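Local coordinates for protein acetylornithine aminotransferase (Aquifex aeolicus, PDB 2EH6) that catalyses the pyridoxal-phosphate-dependent transfer of an amino group from N(2)-acetyl-L-ornithine to 2-oxoglutarate in arginine biosynthesis, at residues Q72-H77 with A280-V285; I121-S126 with A157-I162. All blocks are in the same frame, centred on the assembly; numbering follows the deposited sequence.

Contact 1 joins two helices, 70-81 and 275-308, whereas contact 2 joins the ends of two parallel strands, 119-123 and 154-157, at one margin of the seven-stranded mixed sheet that begins at strand 87-92. Their centres are 32 Å apart, on opposite sides of the chain's centre, and their nearest atoms are about 23 Å apart, so the two do not touch. Along the chain contact 2 is nested within the loop that contact 1 closes. The side chain of Ser-122 in contact 2 lies about 11 Å from bound pyridoxal phosphate, and Gly-281 in contact 1 about 12 Å from the side chain of Lys-241, the cofactor-attachment lysine, which carries no covalent cofactor here.

Contact 1. Residues Q72-H77 with A280-V285; sequences QEELAH and AGTVVV
Glu-74 is the first residue of helix segment 72-77 to meet segment 280-285, and it does so at Thr-282. Its CG is anti to the backbone N (chi1 159°) and the chain beyond is extended, crossing the threonine side chain at about a right angle. The contact is loose: OE2 of Glu-74 stands 4.0 Å from CG2 of Thr-282. A water lies between the two residues, giving a hydrogen bond to Thr-282 OG1 at 2.8 Å and a weak one to Glu-74 OE1 at 3.4 Å. Thr-282 OG1 is also hydrogen-bonded to the carbonyl O of Cys-278, one turn back on its own helix, so it has two hydrogen-bond partners, the water and this carbonyl.

The axes of the two short segments approach to 9.4 Å and run nearly parallel, at 26° between their N-to-C directions. The packing joins the long helix 275-308 to helix 70-81, which also meets the second subunit of the homodimer, where Glu-73 bonds to Thr-1 and Tyr-2 of that subunit; the contact thus lies next to the dimer interface.

Leu-75 carries most of the apolar contact. Its CG is anti to the backbone N, and chi2 (54°) then sets methyl CD1 against the opposite backbone, 3.5 Å from Gly-281 C and 3.6 Å from Thr-282 N. The other methyl, CD2, is 4.1 Å from Gly-281 CA. A CB modelled on this glycine would collide with that CD2, so a side chain here would not fit with Leu-75 as it lies. Leu-75 CD1 also reaches CG2 of Val-285, one turn further along the second helix, at 4.1 Å. Around this pair, Leu-75 leans on Phe-91 of strand 87-92 and on Ile-249, while Val-285 packs against Phe-224, Lys-78 and Leu-79.

Contact 2. Residues I121-S126 with A157-I162; sequences ISFENS and AKLNDI
Strands 119-123 and 154-157 are parallel neighbours at the 154-157 margin of the aminotransferase fold's seven-stranded mixed sheet that begins at strand 87-92, and Phe-123 pairs with Ala-157 where both strands end. Two backbone bonds define the pairing: Ala-157 N donates to Ser-122 O at 2.8 Å, and Glu-124 N to Ala-157 O at 2.9 Å, the latter almost in line with the carbonyl (173° at O). On the face shared by Phe-123 and Ala-157, Phe-123 CE1 lies 3.7 Å from the alanine CB, which also meets Ile-121 CG2 at 3.9 Å. Val-165 of helix 162-166 touches both Phe-123 and Ala-157.

CG of Glu-124 is anti to the carbonyl carbon (chi1 -83°), and its extended chain lies beside that of Lys-158, pointing the same way, with Glu-124 OE2 3.4 Å from Lys-158 CE. Glu-124 OE2 and Lys-158 NZ, 4.6 Å apart, are not in contact. An alanine in place of Glu-124 would probably leave CG and CE of Lys-158 without this neighbour and its ammonium without the nearby opposite charge. Leu-159 CD1 lies over one face of the Phe-123 ring; at the edge, Lys-158 C is 3.6 Å from Phe-123 CD1.

Contact 1. Residues Q72-H77 with A280-V285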
loop_
_atom_site.group_PDB
_atom_site.type_symbol
_atom_site.label_atom_id
_atom_site.label_comp_id
_atom_site.label_asym_id
_atom_site.label_seq_id
_atom_site.Cartn_x
_atom_site.Cartn_y
_atom_site.Cartn_z
ATOM N N GLN A 72 -10.890 -12.424 -5.675
ATOM C CA GLN A 72 -11.197 -11.000 -5.831
ATOM C C GLN A 72 -12.668 -10.866 -6.246
ATOM O O GLN A 72 -13.394 -10.008 -5.740
ATOM C CB GLN A 72 -10.290 -10.358 -6.895
ATOM C CG GLN A 72 -8.940 -9.870 -6.352
ATOM C CD GLN A 72 -8.012 -9.329 -7.438
ATOM O OE1 GLN A 72 -8.423 -8.549 -8.300
ATOM N NE2 GLN A 72 -6.752 -9.735 -7.389
ATOM N N GLU A 73 -13.105 -11.721 -7.168
ATOM C CA GLU A 73 -14.496 -11.697 -7.624
ATOM C C GLU A 73 -15.453 -11.902 -6.456
ATOM O O GLU A 73 -16.411 -11.152 -6.295
ATOM C CB GLU A 73 -14.755 -12.800 -8.656
ATOM C CG GLU A 73 -14.196 -12.542 -10.035
ATOM C CD GLU A 73 -14.865 -11.375 -10.737
ATOM O OE1 GLU A 73 -15.988 -10.988 -10.340
ATOM O OE2 GLU A 73 -14.268 -10.856 -11.701
ATOM N N GLU A 74 -15.189 -12.927 -5.648
ATOM C CA GLU A 74 -16.044 -13.240 -4.506
ATOM C C GLU A 74 -16.185 -12.099 -3.511
ATOM O O GLU A 74 -17.289 -11.793 -3.068
ATOM C CB GLU A 74 -15.538 -14.481 -3.762
ATOM C CG GLU A 74 -16.047 -14.542 -2.320
ATOM C CD GLU A 74 -15.799 -15.871 -1.632
ATOM O OE1 GLU A 74 -14.663 -16.390 -1.711
ATOM O OE2 GLU A 74 -16.747 -16.385 -0.994
ATOM N N LEU A 75 -15.066 -11.480 -3.143
ATOM C CA LEU A 75 -15.105 -10.380 -2.191
ATOM C C LEU A 75 -15.780 -9.157 -2.810
ATOM O O LEU A 75 -16.587 -8.490 -2.164
ATOM C CB LEU A 75 -13.686 -10.024 -1.733
ATOM C CG LEU A 75 -13.595 -8.923 -0.675
ATOM C CD1 LEU A 75 -14.475 -9.285 0.518
ATOM C CD2 LEU A 75 -12.137 -8.737 -0.250
ATOM N N ALA A 76 -15.456 -8.863 -4.065
ATOM C CA ALA A 76 -16.058 -7.712 -4.741
ATOM C C ALA A 76 -17.580 -7.850 -4.738
ATOM O O ALA A 76 -18.305 -6.897 -4.456
ATOM C CB ALA A 76 -15.547 -7.618 -6.178
ATOM N N HIS A 77 -18.052 -9.050 -5.052
ATOM C CA HIS A 77 -19.482 -9.337 -5.091
ATOM C C HIS A 77 -20.148 -8.982 -3.761
ATOM O O HIS A 77 -21.215 -8.371 -3.736
ATOM C CB HIS A 77 -19.688 -10.819 -5.416
ATOM C CG HIS A 77 -21.121 -11.209 -5.612
ATOM N ND1 HIS A 77 -22.165 -10.345 -5.354
ATOM C CD2 HIS A 77 -21.684 -12.365 -6.036
ATOM C CE1 HIS A 77 -23.310 -10.954 -5.608
ATOM N NE2 HIS A 77 -23.046 -12.180 -6.023
ATOM N N ALA A 280 -9.289 -12.730 4.151
ATOM C CA ALA A 280 -9.564 -11.970 5.361
ATOM C C ALA A 280 -10.810 -11.119 5.169
ATOM O O ALA A 280 -11.723 -11.135 6.001
ATOM C CB ALA A 280 -8.371 -11.082 5.705
ATOM N N GLY A 281 -10.841 -10.377 4.065
ATOM C CA GLY A 281 -11.978 -9.521 3.782
ATOM C C GLY A 281 -13.281 -10.293 3.686
ATOM O O GLY A 281 -14.322 -9.814 4.124
ATOM N N THR A 282 -13.230 -11.484 3.101
ATOM C CA THR A 282 -14.428 -12.297 2.965
ATOM C C THR A 282 -14.982 -12.684 4.332
ATOM O O THR A 282 -16.195 -12.670 4.551
ATOM C CB THR A 282 -14.143 -13.573 2.159
ATOM O OG1 THR A 282 -13.890 -13.220 0.795
ATOM C CG2 THR A 282 -15.330 -14.518 2.215
ATOM N N VAL A 283 -14.090 -13.028 5.256
ATOM C CA VAL A 283 -14.512 -13.404 6.596
ATOM C C VAL A 283 -15.082 -12.193 7.326
ATOM O O VAL A 283 -16.154 -12.261 7.930
ATOM C CB VAL A 283 -13.333 -13.978 7.420
ATOM C CG1 VAL A 283 -13.769 -14.193 8.855
ATOM C CG2 VAL A 283 -12.855 -15.294 6.817
ATOM N N VAL A 284 -14.363 -11.080 7.266
ATOM C CA VAL A 284 -14.798 -9.858 7.931
ATOM C C VAL A 284 -16.149 -9.359 7.423
ATOM O O VAL A 284 -17.030 -9.011 8.208
ATOM C CB VAL A 284 -13.751 -8.740 7.759
ATOM C CG1 VAL A 284 -14.301 -7.420 8.284
ATOM C CG2 VAL A 284 -12.471 -9.115 8.498
ATOM N N VAL A 285 -16.319 -9.319 6.111
ATOM C CA VAL A 285 -17.579 -8.842 5.562
ATOM C C VAL A 285 -18.767 -9.691 6.014
ATOM O O VAL A 285 -19.809 -9.147 6.379
ATOM C CB VAL A 285 -17.517 -8.767 4.026
ATOM C CG1 VAL A 285 -18.901 -8.470 3.459
ATOM C CG2 VAL A 285 -16.538 -7.653 3.617
HETATM O O HOH W 1 -12.539 -13.695 -1.587
#

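Contact 2. Residues I121-S126 with A157-I162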
loop_
_atom_site.group_PDB
_atom_site.type_symbol
_atom_site.label_atom_id
_atom_site.label_comp_id
_atom_site.label_asym_id
_atom_site.label_seq_id
_atom_site.Cartn_x
_atom_site.Cartn_y
_atom_site.Cartn_z
ATOM N N ILE A 121 -12.352 19.228 -4.712
ATOM C CA ILE A 121 -12.644 20.013 -3.534
ATOM C C ILE A 121 -12.714 19.016 -2.389
ATOM O O ILE A 121 -13.498 18.072 -2.439
ATOM C CB ILE A 121 -14.010 20.721 -3.637
ATOM C CG1 ILE A 121 -13.972 21.774 -4.750
ATOM C CG2 ILE A 121 -14.368 21.356 -2.289
ATOM C CD1 ILE A 121 -15.300 22.484 -4.970
ATOM N N SER A 122 -11.874 19.200 -1.380
ATOM C CA SER A 122 -11.906 18.325 -0.217
ATOM C C SER A 122 -12.182 19.253 0.957
ATOM O O SER A 122 -12.482 20.429 0.752
ATOM C CB SER A 122 -10.581 17.571 -0.041
ATOM O OG SER A 122 -9.496 18.458 0.135
ATOM N N PHE A 123 -12.072 18.752 2.181
ATOM C CA PHE A 123 -12.376 19.586 3.334
ATOM C C PHE A 123 -11.278 19.763 4.367
ATOM O O PHE A 123 -10.377 18.931 4.496
ATOM C CB PHE A 123 -13.633 19.041 4.011
ATOM C CG PHE A 123 -14.863 19.150 3.163
ATOM C CD1 PHE A 123 -15.626 20.314 3.168
ATOM C CD2 PHE A 123 -15.240 18.107 2.328
ATOM C CE1 PHE A 123 -16.750 20.438 2.351
ATOM C CE2 PHE A 123 -16.361 18.222 1.507
ATOM C CZ PHE A 123 -17.116 19.392 1.521
ATOM N N GLU A 124 -11.363 20.872 5.095
ATOM C CA GLU A 124 -10.416 21.178 6.153
ATOM C C GLU A 124 -10.577 20.113 7.233
ATOM O O GLU A 124 -11.685 19.629 7.469
ATOM C CB GLU A 124 -10.707 22.565 6.737
ATOM C CG GLU A 124 -10.092 23.711 5.942
ATOM C CD GLU A 124 -10.511 25.080 6.451
ATOM O OE1 GLU A 124 -10.747 25.221 7.671
ATOM O OE2 GLU A 124 -10.592 26.018 5.633
ATOM N N ASN A 125 -9.469 19.753 7.876
ATOM C CA ASN A 125 -9.460 18.746 8.935
ATOM C C ASN A 125 -9.650 17.335 8.416
ATOM O O ASN A 125 -9.832 16.407 9.201
ATOM C CB ASN A 125 -10.546 19.024 9.968
ATOM C CG ASN A 125 -10.410 20.379 10.595
ATOM O OD1 ASN A 125 -9.356 20.724 11.123
ATOM N ND2 ASN A 125 -11.480 21.163 10.547
ATOM N N SER A 126 -9.618 17.173 7.100
ATOM C CA SER A 126 -9.785 15.856 6.509
ATOM C C SER A 126 -8.449 15.130 6.489
ATOM O O SER A 126 -7.387 15.749 6.609
ATOM C CB SER A 126 -10.312 15.972 5.082
ATOM O OG SER A 126 -9.319 16.509 4.222
ATOM N N ALA A 157 -12.584 23.199 1.349
ATOM C CA ALA A 157 -13.782 23.888 1.814
ATOM C C ALA A 157 -13.973 23.553 3.288
ATOM O O ALA A 157 -13.155 22.845 3.882
ATOM C CB ALA A 157 -14.992 23.432 1.011
ATOM N N LYS A 158 -15.051 24.056 3.880
ATOM C CA LYS A 158 -15.327 23.793 5.286
ATOM C C LYS A 158 -16.538 22.888 5.483
ATOM O O LYS A 158 -17.588 23.085 4.869
ATOM C CB LYS A 158 -15.509 25.114 6.039
ATOM C CG LYS A 158 -14.221 25.915 6.114
ATOM C CD LYS A 158 -14.388 27.234 6.841
ATOM C CE LYS A 158 -13.053 27.967 6.919
ATOM N NZ LYS A 158 -13.172 29.299 7.576
ATOM N N LEU A 159 -16.372 21.885 6.341
ATOM C CA LEU A 159 -17.431 20.924 6.624
ATOM C C LEU A 159 -18.655 21.647 7.179
ATOM O O LEU A 159 -18.530 22.552 8.003
ATOM C CB LEU A 159 -16.939 19.882 7.629
ATOM C CG LEU A 159 -17.694 18.553 7.688
ATOM C CD1 LEU A 159 -17.381 17.733 6.440
ATOM C CD2 LEU A 159 -17.286 17.789 8.938
ATOM N N ASN A 160 -19.830 21.239 6.714
ATOM C CA ASN A 160 -21.101 21.826 7.130
ATOM C C ASN A 160 -21.235 23.294 6.739
ATOM O O ASN A 160 -22.031 24.030 7.321
ATOM C CB ASN A 160 -21.298 21.670 8.639
ATOM C CG ASN A 160 -21.338 20.219 9.065
ATOM O OD1 ASN A 160 -21.908 19.376 8.372
ATOM N ND2 ASN A 160 -20.742 19.921 10.211
ATOM N N ASP A 161 -20.448 23.706 5.751
ATOM C CA ASP A 161 -20.469 25.073 5.242
ATOM C C ASP A 161 -20.616 24.926 3.734
ATOM O O ASP A 161 -19.627 24.914 3.002
ATOM C CB ASP A 161 -19.154 25.785 5.574
ATOM C CG ASP A 161 -19.153 27.240 5.149
ATOM O OD1 ASP A 161 -20.014 27.620 4.327
ATOM O OD2 ASP A 161 -18.284 28.002 5.628
ATOM N N ILE A 162 -21.857 24.808 3.277
ATOM C CA ILE A 162 -22.134 24.613 1.862
ATOM C C ILE A 162 -21.678 25.770 0.978
ATOM O O ILE A 162 -21.356 25.573 -0.193
ATOM C CB ILE A 162 -23.641 24.345 1.632
ATOM C CG1 ILE A 162 -23.838 23.565 0.332
ATOM C CG2 ILE A 162 -24.410 25.657 1.585
ATOM C CD1 ILE A 162 -23.201 22.188 0.351
HETATM O O HOH W 2 -14.054 21.894 8.162
#